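Local coordinates for beta-lactamase-like protein (Koribacter versatilis, PDB 6B9V) that probably hydrolyses diphosphate bonds, including those of reactive FAD photoproducts, as a metallo-beta-lactamase-fold diphosphatase of the PhnP family with manganese and zinc sites, at residues A[237-240]-A[241-245]. Residues are numbered along the deposited sequence; the frame is centred on the assembly and turned at random.
Sequences PHEE and TNRQL
The short helix 238-244, the helix of the beta-alpha-beta unit between strands 226-230 and 249-251, starts after the N-cap Pro237, whose carbonyl is gripped by Thr241. Two donors of that one residue converge on Pro237 O: Thr241 OG1 at 2.6 Å and the amide Thr241 N at 3.1 Å. The hydroxyl is tilted modestly from the carbonyl plane, whereas the amide lies 35° above it. With OG1 anti to its own carbonyl carbon (chi1 -60°), the Thr241 hydroxyl is directed back along the helix, and it also packs against Pro237 CD. The i to i+4 pattern continues with Asn242 N to His238 O and Arg243 N to Glu239 O, the latter 2.9 Å.

Asn242 brings ND2 over one face of the His238 imidazole, 3.2 Å from NE2, with amide and ring planes 70° apart. The angle is too poor for a hydrogen bond; the amide comes steeply onto the ring, its nitrogen near the NE2-CE1 side of the face. Stronger partners hold both groups: Arg37 bonds His238 ND1, and the backbone of Leu251 in the neighbouring strand donates to Asn242 OD1. Asn242 ND2 instead donates to a water, which in turn donates to Glu239 OE1 at 3.0 Å.

On the exposed side, Arg243 lays one guanidinium face over Glu240 CA, while Glu239 CG sits at the edge of the group, 3.7 Å from NH1. Charged atoms do not meet: Glu239 OE2 and Arg243 NH1 are 4.8 Å apart, linked by a second water whose bond to NH1 is weak. Any attraction between the charges is therefore probably modest. The direct side-chain hydrogen bond within 237-245 is that of Thr241 OG1, while Asp35 OD1 takes the His238 amide at the same helix start.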
ATOM      1  N   PRO A 237      -8.802 -11.590  19.160  1.00 17.52           N
ATOM      2  CA  PRO A 237      -9.518 -10.371  19.576  1.00 21.29           C
ATOM      3  C   PRO A 237      -8.650  -9.560  20.526  1.00 23.38           C
ATOM      4  O   PRO A 237      -8.059 -10.153  21.428  1.00 18.48           O
ATOM      5  CB  PRO A 237     -10.768 -10.910  20.296  1.00 21.86           C
ATOM      6  CG  PRO A 237     -10.851 -12.365  19.930  1.00 28.79           C
ATOM      7  CD  PRO A 237      -9.443 -12.808  19.686  1.00 22.60           C
ATOM      8  N   HIS A 238      -8.566  -8.245  20.360  1.00 17.72           N
ATOM      9  CA  HIS A 238      -7.549  -7.502  21.108  1.00 19.77           C
ATOM     10  C   HIS A 238      -7.795  -7.520  22.622  1.00 17.49           C
ATOM     11  O   HIS A 238      -6.973  -8.032  23.396  1.00 16.30           O
ATOM     12  CB  HIS A 238      -7.452  -6.054  20.613  1.00 18.80           C
ATOM     13  CG  HIS A 238      -6.355  -5.275  21.275  1.00 16.56           C
ATOM     14  ND1 HIS A 238      -5.038  -5.366  20.879  1.00 15.27           N
ATOM     15  CD2 HIS A 238      -6.379  -4.420  22.326  1.00 16.57           C
ATOM     16  CE1 HIS A 238      -4.294  -4.605  21.663  1.00 16.82           C
ATOM     17  NE2 HIS A 238      -5.086  -4.002  22.537  1.00 17.24           N
ATOM     18  N   GLU A 239      -8.932  -6.986  23.047  1.00 18.34           N
ATOM     19  CA  GLU A 239      -9.178  -6.773  24.458  1.00 18.87           C
ATOM     20  C   GLU A 239      -9.391  -8.106  25.168  1.00 24.76           C
ATOM     21  O   GLU A 239      -8.896  -8.315  26.276  1.00 20.52           O
ATOM     22  CB  GLU A 239     -10.378  -5.843  24.660  1.00 26.52           C
ATOM     23  CG  GLU A 239     -10.484  -5.221  26.052  1.00 30.98           C
ATOM     24  CD  GLU A 239      -9.316  -4.301  26.391  1.00 31.60           C
ATOM     25  OE1 GLU A 239      -8.654  -3.780  25.464  1.00 28.95           O
ATOM     26  OE2 GLU A 239      -9.053  -4.106  27.595  1.00 39.25           O
ATOM     27  N   GLU A 240     -10.108  -9.017  24.522  1.00 18.67           N
ATOM     28  CA  GLU A 240     -10.419 -10.285  25.161  1.00 20.84           C
ATOM     29  C   GLU A 240      -9.140 -11.089  25.390  1.00 20.88           C
ATOM     30  O   GLU A 240      -9.009 -11.755  26.415  1.00 20.72           O
ATOM     31  CB  GLU A 240     -11.419 -11.095  24.326  1.00 24.87           C
ATOM     32  CG  GLU A 240     -12.116 -12.163  25.138  1.00 28.97           C
ATOM     33  CD  GLU A 240     -13.256 -12.831  24.395  1.00 35.14           C
ATOM     34  OE1 GLU A 240     -13.673 -12.323  23.322  1.00 37.68           O
ATOM     35  OE2 GLU A 240     -13.743 -13.865  24.900  1.00 33.50           O
ATOM     36  N   THR A 241      -8.207 -11.011  24.440  1.00 18.92           N
ATOM     37  CA  THR A 241      -6.925 -11.701  24.562  1.00 23.33           C
ATOM     38  C   THR A 241      -6.078 -11.042  25.632  1.00 19.44           C
ATOM     39  O   THR A 241      -5.467 -11.727  26.440  1.00 27.48           O
ATOM     40  CB  THR A 241      -6.130 -11.716  23.235  1.00 16.87           C
ATOM     41  OG1 THR A 241      -6.882 -12.389  22.223  1.00 20.42           O
ATOM     42  CG2 THR A 241      -4.790 -12.429  23.399  1.00 18.40           C
ATOM     43  N   ASN A 242      -6.034  -9.711  25.639  1.00 18.16           N
ATOM     44  CA  ASN A 242      -5.188  -9.022  26.615  1.00 25.41           C
ATOM     45  C   ASN A 242      -5.677  -9.196  28.046  1.00 30.67           C
ATOM     46  O   ASN A 242      -4.878  -9.211  28.986  1.00 28.21           O
ATOM     47  CB  ASN A 242      -5.072  -7.535  26.283  1.00 21.75           C
ATOM     48  CG  ASN A 242      -3.982  -7.261  25.272  1.00 18.93           C
ATOM     49  OD1 ASN A 242      -3.193  -8.148  24.938  1.00 18.18           O
ATOM     50  ND2 ASN A 242      -3.936  -6.043  24.766  1.00 19.84           N
ATOM     51  N   ARG A 243      -6.985  -9.341  28.210  1.00 28.09           N
ATOM     52  CA  ARG A 243      -7.547  -9.570  29.538  1.00 36.23           C
ATOM     53  C   ARG A 243      -7.066 -10.904  30.113  1.00 36.76           C
ATOM     54  O   ARG A 243      -7.001 -11.081  31.333  1.00 42.91           O
ATOM     55  CB  ARG A 243      -9.083  -9.519  29.478  1.00 42.28           C
ATOM     56  CG  ARG A 243      -9.779  -9.286  30.816  1.00 55.86           C
ATOM     57  CD  ARG A 243     -11.146  -8.618  30.625  1.00 61.70           C
ATOM     58  NE  ARG A 243     -12.031  -9.383  29.749  1.00 61.75           N
ATOM     59  CZ  ARG A 243     -12.472  -8.958  28.568  1.00 61.92           C
ATOM     60  NH1 ARG A 243     -12.120  -7.760  28.116  1.00 61.05           N
ATOM     61  NH2 ARG A 243     -13.273  -9.729  27.840  1.00 58.42           N
ATOM     62  N   GLN A 244      -6.710 -11.836  29.234  1.00 29.88           N
ATOM     63  CA  GLN A 244      -6.374 -13.193  29.657  1.00 29.83           C
ATOM     64  C   GLN A 244      -4.863 -13.482  29.774  1.00 30.73           C
ATOM     65  O   GLN A 244      -4.486 -14.495  30.356  1.00 26.17           O
ATOM     66  CB  GLN A 244      -7.003 -14.220  28.700  1.00 28.37           C
ATOM     67  CG  GLN A 244      -8.493 -14.524  28.945  1.00 40.50           C
ATOM     68  CD  GLN A 244      -9.350 -14.409  27.684  1.00 51.07           C
ATOM     69  OE1 GLN A 244      -8.980 -14.894  26.608  1.00 52.25           O
ATOM     70  NE2 GLN A 244     -10.492 -13.744  27.810  1.00 54.24           N
ATOM     71  N   LEU A 245      -4.008 -12.611  29.236  1.00 25.22           N
ATOM     72  CA  LEU A 245      -2.556 -12.849  29.225  1.00 18.85           C
ATOM     73  C   LEU A 245      -1.899 -12.573  30.581  1.00 19.80           C
ATOM     74  O   LEU A 245      -2.440 -11.830  31.394  1.00 25.73           O
ATOM     75  CB  LEU A 245      -1.887 -11.978  28.143  1.00 16.25           C
ATOM     76  CG  LEU A 245      -2.158 -12.375  26.696  1.00 16.97           C
ATOM     77  CD1 LEU A 245      -1.614 -11.275  25.771  1.00 20.19           C
ATOM     78  CD2 LEU A 245      -1.520 -13.719  26.346  1.00 17.53           C
TER
HETATM   79  O   HOH W   1      -5.751  -4.083  25.976  1.00 30.50           O
HETATM   80  O   HOH W   2     -10.693  -4.989  29.399  1.00 55.72           O